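Local coordinates for protein (R)-specific secondary-alkylsulfatase (Pseudomonas sp., PDB 4AXH) that hydrolyses (R)-secondary alkyl sulfates to (S)-alcohols and sulfate with strict inversion of configuration, as a zinc-dependent homodimer of the metallo-beta-lactamase superfamily, at residues E283-L288 and I337-E342; P314-L319 and A377-R382; N318-T321 and E326-D329; N385-G390 and R430-Y435; L420-R425 and A515-M520. One frame throughout, in Å; residues are numbered along the deposited sequence.

Contact 1: E283-L288 and I337-E342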
# COMPACT_ATOMS: atom_id res chain seq x y z
N GLU A 283 14.07 -27.40 -10.91
CA GLU A 283 13.13 -26.60 -11.69
C GLU A 283 12.72 -25.51 -10.70
O GLU A 283 12.27 -25.79 -9.58
CB GLU A 283 11.92 -27.41 -12.16
CG GLU A 283 11.01 -26.64 -13.12
CD GLU A 283 9.92 -27.40 -13.87
OE1 GLU A 283 9.93 -28.65 -13.83
OE2 GLU A 283 9.08 -26.74 -14.52
N PHE A 284 12.96 -24.27 -11.10
CA PHE A 284 12.63 -23.07 -10.35
C PHE A 284 11.40 -22.41 -10.97
O PHE A 284 11.31 -22.31 -12.20
CB PHE A 284 13.82 -22.09 -10.42
CG PHE A 284 15.17 -22.62 -9.97
CD1 PHE A 284 15.45 -22.79 -8.61
CD2 PHE A 284 16.19 -22.87 -10.88
CE1 PHE A 284 16.69 -23.26 -8.19
CE2 PHE A 284 17.44 -23.33 -10.46
CZ PHE A 284 17.68 -23.54 -9.11
N GLN A 285 10.47 -21.95 -10.13
CA GLN A 285 9.26 -21.23 -10.55
C GLN A 285 9.27 -19.84 -9.92
O GLN A 285 9.13 -19.74 -8.71
CB GLN A 285 7.99 -21.99 -10.13
CG GLN A 285 6.69 -21.18 -10.35
CD GLN A 285 5.48 -21.62 -9.55
OE1 GLN A 285 5.58 -22.43 -8.60
NE2 GLN A 285 4.33 -21.06 -9.91
N LEU A 286 9.42 -18.78 -10.73
CA LEU A 286 9.43 -17.43 -10.20
C LEU A 286 8.08 -17.05 -9.59
O LEU A 286 7.07 -17.11 -10.28
CB LEU A 286 9.79 -16.42 -11.31
CG LEU A 286 11.26 -16.23 -11.72
CD1 LEU A 286 11.36 -15.19 -12.84
CD2 LEU A 286 12.09 -15.72 -10.58
N THR A 287 8.07 -16.66 -8.31
CA THR A 287 6.85 -16.20 -7.59
C THR A 287 7.04 -14.76 -7.14
O THR A 287 6.75 -14.41 -6.00
CB THR A 287 6.46 -17.13 -6.45
OG1 THR A 287 7.52 -17.16 -5.52
CG2 THR A 287 6.16 -18.54 -6.90
N LEU A 288 7.53 -13.91 -8.06
CA LEU A 288 7.84 -12.49 -7.77
C LEU A 288 6.70 -11.64 -7.28
O LEU A 288 5.65 -11.54 -7.94
CB LEU A 288 8.57 -11.80 -8.94
CG LEU A 288 9.76 -12.54 -9.61
CD1 LEU A 288 10.29 -11.75 -10.78
CD2 LEU A 288 10.90 -12.84 -8.62
N ILE A 337 0.45 -19.87 -5.89
CA ILE A 337 0.19 -21.11 -5.15
C ILE A 337 -0.52 -22.06 -6.15
O ILE A 337 -0.08 -23.19 -6.34
CB ILE A 337 -0.64 -20.86 -3.84
CG1 ILE A 337 0.20 -20.10 -2.80
CG2 ILE A 337 -1.14 -22.19 -3.28
CD1 ILE A 337 -0.50 -19.46 -1.66
N ASP A 338 -1.56 -21.54 -6.84
CA ASP A 338 -2.37 -22.26 -7.83
C ASP A 338 -1.53 -22.71 -9.01
O ASP A 338 -1.71 -23.83 -9.48
CB ASP A 338 -3.52 -21.36 -8.28
CG ASP A 338 -4.63 -22.03 -9.07
OD1 ASP A 338 -4.99 -23.19 -8.73
OD2 ASP A 338 -5.21 -21.35 -9.96
N ALA A 339 -0.58 -21.86 -9.47
CA ALA A 339 0.31 -22.23 -10.58
C ALA A 339 1.25 -23.34 -10.14
O ALA A 339 1.55 -24.25 -10.94
CB ALA A 339 1.08 -21.03 -11.08
N SER A 340 1.64 -23.34 -8.86
CA SER A 340 2.44 -24.43 -8.33
C SER A 340 1.57 -25.71 -8.20
O SER A 340 2.07 -26.79 -8.47
CB SER A 340 3.12 -24.04 -7.01
OG SER A 340 2.36 -24.27 -5.84
N LEU A 341 0.27 -25.58 -7.87
CA LEU A 341 -0.63 -26.73 -7.76
C LEU A 341 -0.80 -27.44 -9.11
O LEU A 341 -0.70 -28.66 -9.17
CB LEU A 341 -2.02 -26.35 -7.17
CG LEU A 341 -3.08 -27.50 -6.93
CD1 LEU A 341 -2.51 -28.65 -6.09
CD2 LEU A 341 -4.29 -26.97 -6.19
N GLU A 342 -1.08 -26.65 -10.17
CA GLU A 342 -1.27 -27.15 -11.51
C GLU A 342 0.01 -27.77 -12.08
O GLU A 342 -0.04 -28.89 -12.56
CB GLU A 342 -1.80 -26.02 -12.38
CG GLU A 342 -1.90 -26.34 -13.87
CD GLU A 342 -2.58 -25.26 -14.70
OE1 GLU A 342 -2.60 -24.08 -14.27
OE2 GLU A 342 -3.12 -25.61 -15.78
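Gln285, on strand 280-286, reaches from the strand to Ala339 and Ser340 of helix 330-344 in a strand-to-helix contact of the metallo-beta-lactamase fold, where helices cover the faces of mixed beta sheets. It is a useful example of how one long polar side chain can span two layers: the closest CA pair, Gln285 CA and Ser340 CA, is 7.9 Å apart.

From CB onward the glutamine heads for the helix. CB, CG and CD carry the amide across, and the two branches on CD make the contacts. With CG anti to the backbone N (chi1 171°) and the chain extended beyond it, the amide is delivered almost straight across. At the tip the branches divide the work. NE2 meets the methyl of Ala339, 3.5 Å from its CB. OE1 turns to the next residue and comes within 3.3 Å of Ser340 CB. Both are van der Waals meetings, for the polar bond of OE1 goes instead to ND2 of Asn297 on the adjoining strand 296-300, which probably fixes which end of the amide faces Ser340. Tyr272, from the neighbouring strand 272-277, packs against both Gln285 and Ala339. The same helix also meets the second subunit, where Asp338 forms a salt bridge with Arg595 of that chain.

Ser340 spends its hydroxyl on its own helix. OG bonds to Ile337 O at 2.7 Å, on a lone pair in the carbonyl plane, and that oxygen also receives Leu341 N at 2.9 Å.

Contact 2: P314-L319 and A377-R382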
# COMPACT_ATOMS: atom_id res chain seq x y z
N PRO A 314 2.65 -23.42 7.17
CA PRO A 314 1.51 -23.93 7.97
C PRO A 314 0.97 -22.98 9.04
O PRO A 314 0.85 -23.35 10.22
CB PRO A 314 2.05 -25.22 8.60
CG PRO A 314 3.42 -25.39 8.11
CD PRO A 314 3.89 -24.08 7.56
N ALA A 315 0.64 -21.75 8.60
CA ALA A 315 0.05 -20.63 9.34
C ALA A 315 -0.25 -19.56 8.33
O ALA A 315 0.35 -19.56 7.24
CB ALA A 315 1.04 -20.08 10.37
N MET A 316 -1.17 -18.65 8.64
CA MET A 316 -1.49 -17.54 7.76
C MET A 316 -0.28 -16.62 7.78
O MET A 316 0.27 -16.39 8.86
CB MET A 316 -2.74 -16.78 8.26
CG MET A 316 -3.21 -15.73 7.27
SD MET A 316 -4.65 -14.80 7.79
CE MET A 316 -6.00 -15.71 6.99
N HIS A 317 0.18 -16.15 6.61
CA HIS A 317 1.34 -15.24 6.58
C HIS A 317 0.84 -13.79 6.62
O HIS A 317 -0.39 -13.55 6.67
CB HIS A 317 2.22 -15.52 5.35
CG HIS A 317 3.70 -15.31 5.54
ND1 HIS A 317 4.21 -14.21 6.24
CD2 HIS A 317 4.74 -16.04 5.06
CE1 HIS A 317 5.53 -14.32 6.17
NE2 HIS A 317 5.90 -15.39 5.46
N ASN A 318 1.75 -12.82 6.62
CA ASN A 318 1.35 -11.42 6.68
C ASN A 318 1.18 -10.78 5.32
O ASN A 318 2.00 -11.00 4.43
CB ASN A 318 2.38 -10.61 7.46
CG ASN A 318 2.37 -10.81 8.95
OD1 ASN A 318 1.36 -10.52 9.67
ND2 ASN A 318 3.52 -11.20 9.46
N LEU A 319 0.16 -9.93 5.18
CA LEU A 319 -0.01 -9.10 4.00
C LEU A 319 0.63 -7.74 4.37
O LEU A 319 1.07 -6.99 3.49
CB LEU A 319 -1.49 -8.95 3.57
CG LEU A 319 -2.11 -10.21 3.01
CD1 LEU A 319 -3.59 -10.04 2.77
CD2 LEU A 319 -1.37 -10.69 1.74
N ALA A 377 -6.85 -15.89 -1.82
CA ALA A 377 -7.87 -15.35 -2.72
C ALA A 377 -9.05 -14.87 -1.93
O ALA A 377 -9.60 -13.81 -2.26
CB ALA A 377 -8.30 -16.38 -3.75
N PHE A 378 -9.38 -15.56 -0.82
CA PHE A 378 -10.48 -15.14 0.06
C PHE A 378 -10.17 -13.77 0.68
O PHE A 378 -11.03 -12.89 0.74
CB PHE A 378 -10.76 -16.18 1.16
CG PHE A 378 -11.64 -15.69 2.27
CD1 PHE A 378 -13.01 -15.53 2.08
CD2 PHE A 378 -11.11 -15.35 3.51
CE1 PHE A 378 -13.85 -15.08 3.12
CE2 PHE A 378 -11.93 -14.86 4.54
CZ PHE A 378 -13.30 -14.73 4.33
N LEU A 379 -8.95 -13.59 1.16
CA LEU A 379 -8.56 -12.35 1.79
C LEU A 379 -8.77 -11.19 0.85
O LEU A 379 -9.50 -10.27 1.20
CB LEU A 379 -7.13 -12.40 2.35
CG LEU A 379 -6.97 -13.19 3.63
CD1 LEU A 379 -5.49 -13.48 3.89
CD2 LEU A 379 -7.61 -12.48 4.81
N ASN A 380 -8.26 -11.31 -0.37
CA ASN A 380 -8.40 -10.31 -1.41
C ASN A 380 -9.88 -10.12 -1.82
O ASN A 380 -10.43 -9.02 -1.67
CB ASN A 380 -7.56 -10.72 -2.62
CG ASN A 380 -7.51 -9.68 -3.69
OD1 ASN A 380 -6.72 -8.72 -3.62
ND2 ASN A 380 -8.37 -9.82 -4.69
N ASN A 381 -10.53 -11.20 -2.28
CA ASN A 381 -11.90 -11.18 -2.79
C ASN A 381 -12.98 -10.84 -1.80
O ASN A 381 -13.89 -10.10 -2.17
CB ASN A 381 -12.23 -12.46 -3.56
CG ASN A 381 -11.32 -12.78 -4.72
OD1 ASN A 381 -10.77 -11.89 -5.41
ND2 ASN A 381 -11.16 -14.07 -4.98
N ARG A 382 -12.93 -11.36 -0.55
CA ARG A 382 -13.98 -11.05 0.43
C ARG A 382 -13.89 -9.58 0.85
O ARG A 382 -14.93 -8.92 0.94
CB ARG A 382 -13.93 -11.98 1.64
CG ARG A 382 -14.89 -11.64 2.80
CD ARG A 382 -16.11 -12.54 2.91
NE ARG A 382 -17.18 -12.12 2.01
CZ ARG A 382 -18.38 -11.76 2.42
NH1 ARG A 382 -18.69 -11.80 3.70
NH2 ARG A 382 -19.30 -11.37 1.54
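Leu379 of helix 362-388 meets Met316 and Leu319 of the loop 314-319, which contributes Asn318 and Leu319 to the sulfate site. Along the helix, Ala377 and Phe378 both lie against Val591 of the second subunit, and Ala377 also packs on Ala334. Leu379 then points toward the loop and supplies the helix side of the contact through a single methyl. Its CD1 meets Met316 CE tip to tip at 3.9 Å, while the Leu319 side chain crosses that of Leu379 obliquely, CD1 to CD1 4.1 Å. The methionine runs straight out as far as its sulfur and bends only at chi3 (-95°), which turns CE onto the leucine. Leu420 and Leu424 of helix 420-431 add to the same apolar cluster. One residue further on, Asn380 sends ND2 to Asn381 OD1 at 3.3 Å, approaching from above the carbonyl plane. Arg382, last in the segment, has long, weak ion pairs with Asp561 and Asp563 of the second subunit.

Contacts between methyls are little directional, so the course of the loop probably depends also on the bonds of Leu319 N and His317 O to the side-chain amide of Asn423.

Contact 3: N318-T321 and E326-D329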
# COMPACT_ATOMS: atom_id res chain seq x y z
N ASN A 318 1.75 -12.82 6.62
CA ASN A 318 1.35 -11.42 6.68
C ASN A 318 1.18 -10.78 5.32
O ASN A 318 2.00 -11.00 4.43
CB ASN A 318 2.38 -10.61 7.46
CG ASN A 318 2.37 -10.81 8.95
OD1 ASN A 318 1.36 -10.52 9.67
ND2 ASN A 318 3.52 -11.20 9.46
N LEU A 319 0.16 -9.93 5.18
CA LEU A 319 -0.01 -9.10 4.00
C LEU A 319 0.63 -7.74 4.37
O LEU A 319 1.07 -6.99 3.49
CB LEU A 319 -1.49 -8.95 3.57
CG LEU A 319 -2.11 -10.21 3.01
CD1 LEU A 319 -3.59 -10.04 2.77
CD2 LEU A 319 -1.37 -10.69 1.74
N LEU A 320 0.69 -7.45 5.68
CA LEU A 320 1.29 -6.27 6.31
C LEU A 320 2.02 -6.71 7.57
O LEU A 320 1.37 -6.87 8.62
CB LEU A 320 0.24 -5.15 6.62
CG LEU A 320 0.82 -3.82 7.14
CD1 LEU A 320 1.40 -3.00 6.02
CD2 LEU A 320 -0.23 -3.00 7.85
N THR A 321 3.36 -6.88 7.49
CA THR A 321 4.16 -7.27 8.65
C THR A 321 4.10 -6.23 9.81
O THR A 321 4.05 -5.02 9.55
CB THR A 321 5.51 -7.91 8.29
OG1 THR A 321 6.40 -7.84 9.40
CG2 THR A 321 6.17 -7.32 7.11
N GLU A 326 5.70 -2.37 3.15
CA GLU A 326 4.74 -2.10 2.08
C GLU A 326 3.81 -3.34 2.01
O GLU A 326 4.29 -4.48 2.16
CB GLU A 326 5.45 -1.95 0.71
CG GLU A 326 6.39 -0.76 0.60
CD GLU A 326 7.15 -0.62 -0.71
OE1 GLU A 326 6.75 -1.27 -1.71
OE2 GLU A 326 8.14 0.15 -0.74
N VAL A 327 2.49 -3.12 1.81
CA VAL A 327 1.49 -4.19 1.67
C VAL A 327 1.85 -5.14 0.54
O VAL A 327 2.41 -4.71 -0.47
CB VAL A 327 0.05 -3.69 1.47
CG1 VAL A 327 -0.75 -3.75 2.75
CG2 VAL A 327 -0.01 -2.31 0.84
N ARG A 328 1.49 -6.41 0.71
CA ARG A 328 1.69 -7.47 -0.28
C ARG A 328 0.41 -7.69 -1.07
O ARG A 328 -0.67 -7.24 -0.66
CB ARG A 328 2.16 -8.76 0.42
CG ARG A 328 3.55 -8.64 0.91
CD ARG A 328 3.75 -9.51 2.09
NE ARG A 328 5.18 -9.63 2.43
CZ ARG A 328 5.63 -10.20 3.55
NH1 ARG A 328 4.78 -10.72 4.44
NH2 ARG A 328 6.94 -10.24 3.80
N ASP A 329 0.53 -8.34 -2.24
CA ASP A 329 -0.62 -8.62 -3.11
C ASP A 329 -1.06 -10.09 -2.93
O ASP A 329 -0.44 -11.03 -3.50
CB ASP A 329 -0.27 -8.32 -4.59
CG ASP A 329 -1.42 -8.49 -5.57
OD1 ASP A 329 -2.57 -8.74 -5.12
OD2 ASP A 329 -1.17 -8.34 -6.80
O HOH W 1 4.12 -6.51 4.80
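Leu319 O is gripped by the facing segment 326-329, chiefly by Arg328 N, which donates to it over 2.9 Å. Val327 CA adds a CA-H...O contact to the same oxygen at 3.4 Å. A water gives it a further, weak bond. This water accepts from Thr321 N at 2.8 Å and donates weakly to Glu326 O, so it links the two backbones a second time.

The side chain of Arg328 repeats the theme one residue earlier. Its chain is extended from CG to NE and runs back past the Leu319 carbonyl, carrying the guanidinium to Asn318. NH1 donates to Asn318 O at 2.8 Å with an N-H...O angle of 160°. The oxygen lies in the guanidinium plane, although seen from the carbonyl the donor stands 38° out of plane. Thr321 CG2 sits over one face of the guanidinium. Elsewhere the pairing is apolar: Leu320 CD1 meets Val327 CG1 at 4.0 Å.

Two backbone carbonyls thus hold both ends of one arginine, its main-chain N and its guanidinium. His181 and His317 touch the same side chain, which lies about 6 Å from a zinc ion. Asn318, Leu319, Leu320, Thr321 and Arg328 all belong to the sulfate-binding site, here a compact loop folded back on itself beside the two-zinc centre of a type III sulfatase.

Contact 4: N385-G390 and R430-Y435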
# COMPACT_ATOMS: atom_id res chain seq x y z
N ASN A 385 -15.17 -7.45 -1.87
CA ASN A 385 -16.62 -7.63 -1.84
C ASN A 385 -17.23 -6.67 -0.81
O ASN A 385 -18.04 -5.82 -1.17
CB ASN A 385 -16.99 -9.09 -1.54
CG ASN A 385 -18.47 -9.37 -1.55
OD1 ASN A 385 -19.16 -9.29 -0.52
ND2 ASN A 385 -19.01 -9.70 -2.72
N LEU A 386 -16.80 -6.77 0.46
CA LEU A 386 -17.30 -5.95 1.56
C LEU A 386 -16.99 -4.45 1.40
O LEU A 386 -17.81 -3.63 1.83
CB LEU A 386 -16.84 -6.50 2.91
CG LEU A 386 -17.38 -7.88 3.31
CD1 LEU A 386 -16.74 -8.35 4.63
CD2 LEU A 386 -18.91 -7.86 3.52
N MET A 387 -15.86 -4.08 0.75
CA MET A 387 -15.48 -2.69 0.46
C MET A 387 -16.57 -2.08 -0.47
O MET A 387 -17.11 -1.01 -0.19
CB MET A 387 -14.10 -2.63 -0.23
CG MET A 387 -12.90 -2.74 0.70
SD MET A 387 -11.32 -2.53 -0.21
CE MET A 387 -10.55 -4.06 0.15
N ASN A 388 -16.92 -2.82 -1.54
CA ASN A 388 -17.93 -2.45 -2.55
C ASN A 388 -19.35 -2.37 -1.99
O ASN A 388 -20.22 -1.75 -2.62
CB ASN A 388 -17.85 -3.37 -3.74
CG ASN A 388 -16.67 -3.08 -4.62
OD1 ASN A 388 -16.58 -2.02 -5.23
ND2 ASN A 388 -15.78 -4.05 -4.78
N LYS A 389 -19.58 -2.96 -0.81
CA LYS A 389 -20.85 -2.93 -0.08
C LYS A 389 -20.84 -1.74 0.90
O LYS A 389 -21.84 -1.49 1.59
CB LYS A 389 -21.09 -4.26 0.68
CG LYS A 389 -21.61 -5.39 -0.20
CD LYS A 389 -21.82 -6.66 0.61
CE LYS A 389 -22.17 -7.84 -0.26
NZ LYS A 389 -21.85 -9.12 0.40
N GLY A 390 -19.70 -1.05 0.98
CA GLY A 390 -19.53 0.12 1.82
C GLY A 390 -18.94 -0.08 3.18
O GLY A 390 -18.98 0.84 4.01
N ARG A 430 -4.34 -1.42 1.06
CA ARG A 430 -3.79 -1.61 -0.28
C ARG A 430 -4.66 -1.02 -1.42
O ARG A 430 -4.12 -0.34 -2.28
CB ARG A 430 -3.31 -3.07 -0.52
CG ARG A 430 -3.61 -3.64 -1.90
CD ARG A 430 -2.48 -4.41 -2.56
NE ARG A 430 -2.93 -4.77 -3.91
CZ ARG A 430 -2.16 -4.81 -4.99
NH1 ARG A 430 -0.87 -4.52 -4.91
NH2 ARG A 430 -2.68 -5.12 -6.18
N TYR A 431 -5.98 -1.25 -1.40
CA TYR A 431 -6.87 -0.78 -2.47
C TYR A 431 -7.47 0.59 -2.21
O TYR A 431 -7.81 1.28 -3.17
CB TYR A 431 -8.02 -1.79 -2.75
CG TYR A 431 -7.59 -3.06 -3.45
CD1 TYR A 431 -7.39 -3.08 -4.83
CD2 TYR A 431 -7.40 -4.24 -2.75
CE1 TYR A 431 -6.97 -4.25 -5.48
CE2 TYR A 431 -7.03 -5.42 -3.39
CZ TYR A 431 -6.82 -5.43 -4.77
OH TYR A 431 -6.39 -6.60 -5.40
N LEU A 432 -7.67 0.97 -0.95
CA LEU A 432 -8.29 2.27 -0.64
C LEU A 432 -7.41 3.20 0.23
O LEU A 432 -7.34 4.41 -0.04
CB LEU A 432 -9.72 2.12 -0.09
CG LEU A 432 -10.73 1.35 -0.98
CD1 LEU A 432 -12.08 1.17 -0.28
CD2 LEU A 432 -10.94 2.00 -2.34
N GLY A 433 -6.76 2.65 1.25
CA GLY A 433 -5.90 3.42 2.12
C GLY A 433 -6.42 3.57 3.53
O GLY A 433 -7.53 3.13 3.83
N PHE A 434 -5.60 4.21 4.40
CA PHE A 434 -5.89 4.37 5.83
C PHE A 434 -7.19 5.10 6.11
O PHE A 434 -7.78 4.90 7.17
CB PHE A 434 -4.70 5.05 6.55
CG PHE A 434 -4.62 6.55 6.36
CD1 PHE A 434 -3.94 7.10 5.28
CD2 PHE A 434 -5.26 7.42 7.25
CE1 PHE A 434 -3.93 8.48 5.07
CE2 PHE A 434 -5.26 8.80 7.04
CZ PHE A 434 -4.57 9.32 5.96
N TYR A 435 -7.58 6.01 5.21
CA TYR A 435 -8.76 6.87 5.38
C TYR A 435 -10.03 6.14 4.96
O TYR A 435 -10.10 5.67 3.82
CB TYR A 435 -8.55 8.20 4.62
CG TYR A 435 -9.76 9.09 4.54
CD1 TYR A 435 -10.36 9.58 5.70
CD2 TYR A 435 -10.29 9.48 3.31
CE1 TYR A 435 -11.49 10.41 5.63
CE2 TYR A 435 -11.39 10.34 3.24
CZ TYR A 435 -11.99 10.79 4.40
OH TYR A 435 -13.08 11.61 4.36
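Two helix ends come side by side here, with Met387 CA and Leu432 CA, 8.8 Å apart, as the nearest CA pair of the two segments. Between them lies the side chain of Met387. It slides past Leu432 in the opposite direction, its sulfur 3.8 Å from Leu432 CD1, and its CG is 4.1 Å from that same methyl. The bend at chi3 (-121°) turns CE aside toward Tyr431, while SD stays in apolar contact with that residue, 4.2 Å from Tyr431 CB.

The tyrosine is held from its far end as well. Tyr431 OH is hydrogen-bonded to Asn380 OD1, two turns before Met387 on helix 362-388, and Arg430 CG lies over one face of the ring. Segment 430-435 belongs to the alkyl sulfatase dimerisation region, consistent with a bond from Phe434 N to Gln429 OE1 of the second subunit.

The first helix closes in a Schellman motif, a standard way to finish a helix. Gly390 adopts a positive phi of 95°, with two bonds back into the last turn, one of them from Gly390 N to Met387 O at 2.8 Å. In the other segment Gly433 likewise has positive phi (112°), just past Leu432, the first residue to leave helical geometry. In the final turn before Gly390, Lys389 NZ donates to a lone pair of Asn385 OD1 at 2.8 Å and also forms a salt bridge with Asp650 of the second subunit.

Contact 5: L420-R425 and A515-M520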
# COMPACT_ATOMS: atom_id res chain seq x y z
N LEU A 420 -5.97 -12.62 10.50
CA LEU A 420 -7.10 -12.47 9.58
C LEU A 420 -7.65 -11.05 9.64
O LEU A 420 -7.87 -10.43 8.60
CB LEU A 420 -8.18 -13.55 9.83
CG LEU A 420 -9.61 -13.32 9.29
CD1 LEU A 420 -9.70 -13.48 7.80
CD2 LEU A 420 -10.57 -14.27 9.96
N SER A 421 -7.79 -10.50 10.85
CA SER A 421 -8.24 -9.12 11.06
C SER A 421 -7.27 -8.11 10.39
O SER A 421 -7.70 -7.30 9.57
CB SER A 421 -8.37 -8.84 12.55
OG SER A 421 -7.14 -9.09 13.20
N THR A 422 -5.95 -8.22 10.71
CA THR A 422 -4.88 -7.36 10.18
C THR A 422 -4.84 -7.40 8.66
O THR A 422 -4.81 -6.33 8.04
CB THR A 422 -3.55 -7.81 10.79
OG1 THR A 422 -3.68 -7.86 12.21
CG2 THR A 422 -2.36 -6.94 10.35
N ASN A 423 -4.86 -8.62 8.07
CA ASN A 423 -4.82 -8.86 6.63
C ASN A 423 -6.02 -8.32 5.91
O ASN A 423 -5.85 -7.78 4.82
CB ASN A 423 -4.60 -10.33 6.32
CG ASN A 423 -3.17 -10.77 6.56
OD1 ASN A 423 -2.22 -9.95 6.66
ND2 ASN A 423 -2.98 -12.09 6.63
N LEU A 424 -7.23 -8.43 6.50
CA LEU A 424 -8.45 -7.85 5.89
C LEU A 424 -8.32 -6.31 5.87
O LEU A 424 -8.57 -5.69 4.84
CB LEU A 424 -9.74 -8.26 6.62
CG LEU A 424 -10.14 -9.73 6.54
CD1 LEU A 424 -11.15 -10.03 7.57
CD2 LEU A 424 -10.66 -10.13 5.16
N ARG A 425 -7.83 -5.73 6.98
CA ARG A 425 -7.58 -4.30 7.11
C ARG A 425 -6.53 -3.89 6.08
O ARG A 425 -6.74 -2.92 5.38
CB ARG A 425 -7.19 -3.93 8.58
CG ARG A 425 -8.40 -4.07 9.54
CD ARG A 425 -8.23 -3.53 10.95
NE ARG A 425 -7.70 -4.53 11.86
CZ ARG A 425 -8.29 -4.95 12.97
NH1 ARG A 425 -9.43 -4.41 13.37
NH2 ARG A 425 -7.72 -5.89 13.71
N ALA A 515 0.80 -15.61 17.50
CA ALA A 515 2.11 -15.57 18.15
C ALA A 515 2.72 -14.20 18.12
O ALA A 515 3.32 -13.79 19.10
CB ALA A 515 3.04 -16.56 17.51
N LEU A 516 2.55 -13.46 17.01
CA LEU A 516 3.07 -12.11 16.85
C LEU A 516 2.28 -11.17 17.74
O LEU A 516 2.87 -10.34 18.42
CB LEU A 516 3.00 -11.70 15.36
CG LEU A 516 4.22 -12.08 14.46
CD1 LEU A 516 4.85 -13.40 14.81
CD2 LEU A 516 3.87 -12.09 13.01
N TRP A 517 0.94 -11.36 17.84
CA TRP A 517 0.09 -10.55 18.72
C TRP A 517 0.48 -10.80 20.16
O TRP A 517 0.52 -9.86 20.94
CB TRP A 517 -1.38 -10.86 18.49
CG TRP A 517 -1.98 -10.23 17.24
CD1 TRP A 517 -1.41 -10.14 16.00
CD2 TRP A 517 -3.34 -9.75 17.10
NE1 TRP A 517 -2.28 -9.53 15.13
CE2 TRP A 517 -3.48 -9.30 15.76
CE3 TRP A 517 -4.42 -9.59 17.99
CZ2 TRP A 517 -4.65 -8.67 15.31
CZ3 TRP A 517 -5.58 -9.01 17.52
CH2 TRP A 517 -5.68 -8.54 16.20
N ARG A 518 0.82 -12.05 20.50
CA ARG A 518 1.26 -12.41 21.85
C ARG A 518 2.61 -11.74 22.17
O ARG A 518 2.75 -11.19 23.27
CB ARG A 518 1.30 -13.93 22.10
CG ARG A 518 1.56 -14.22 23.58
CD ARG A 518 1.97 -15.64 23.87
NE ARG A 518 2.32 -15.83 25.28
CZ ARG A 518 1.46 -16.23 26.21
NH1 ARG A 518 0.18 -16.43 25.91
NH2 ARG A 518 1.88 -16.43 27.46
N ASN A 519 3.58 -11.75 21.22
CA ASN A 519 4.87 -11.09 21.39
C ASN A 519 4.69 -9.57 21.56
O ASN A 519 5.36 -8.97 22.40
CB ASN A 519 5.78 -11.38 20.22
CG ASN A 519 6.30 -12.80 20.09
OD1 ASN A 519 6.49 -13.51 21.08
ND2 ASN A 519 6.63 -13.23 18.87
N MET A 520 3.76 -8.96 20.81
CA MET A 520 3.48 -7.51 20.85
C MET A 520 2.87 -7.07 22.18
O MET A 520 3.45 -6.22 22.86
CB MET A 520 2.64 -7.03 19.66
CG MET A 520 3.29 -7.23 18.31
SD MET A 520 2.26 -6.56 16.94
CE MET A 520 1.57 -7.98 16.35
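Within the helical dimerisation region, helix 420-431 and helix 515-529 contribute segments that stand nearly at right angles, and Trp517 spans the distance between them to Ser421, Thr422 and Arg425. The short segments come no closer than 12.5 Å between axes, with 98° between their directions. At this separation the indole reaches across to the side chains of the other segment, a case of one large residue joining two helices.

Trp517 meets the other helix chiefly through CZ2 and CH2 of its six-membered ring. With CG anti to the carbonyl carbon (chi1 -77°), the indole is directed away from its own helix toward the other. Ser421 OG comes obliquely to Trp517 CZ2 at 3.3 Å and to CH2 at 3.4 Å; its chi1 places this hydroxyl between the backbone N and the carbonyl carbon. Of the two hydroxyls, Thr422 OG1 alone lies at the edge, near the ring plane, and it too is 3.3 Å from Trp517 CZ2.

Arg425 crosses the end of the indole. Its NH2 is 4.2 Å from Trp517 CH2, edge toward edge, with the guanidinium and ring planes 21° apart. The polar commitment of that nitrogen lies outside, in a salt bridge to Asp443 of the second subunit. The same aspartate also packs on Ser421 and Trp517, so the second subunit also packs against this contact. The side chain of Thr422, about 5 Å from that of Leu320, brings the contact close to the sulfate site. Further along the indole edge, Trp517 NE1 stops 3.6 Å from Thr422 OG1 without forming a hydrogen bond.

Contacts 1, 2 and 4 are buried, while contacts 3 and 5 are partly buried and nearer the centre of the chain. Contacts 2 and 4 both use helix 362-388, and contacts 4 and 5 both use helix 420-431, so helix 362-388 meets both the sulfate-site loop and helix 420-431 of the dimerisation region. Contacts 2 and 3 share Asn318 and Leu319. Chemistry follows place: the loop-to-helix contact 2 and the helix-end contact 4 rely on methyl and thioether groups, contact 1 sets an amide against a helix, contact 5 an indole against hydroxyls, and contact 3, next to the zinc centre, has direct hydrogen bonds between its segments. All five touch the second subunit.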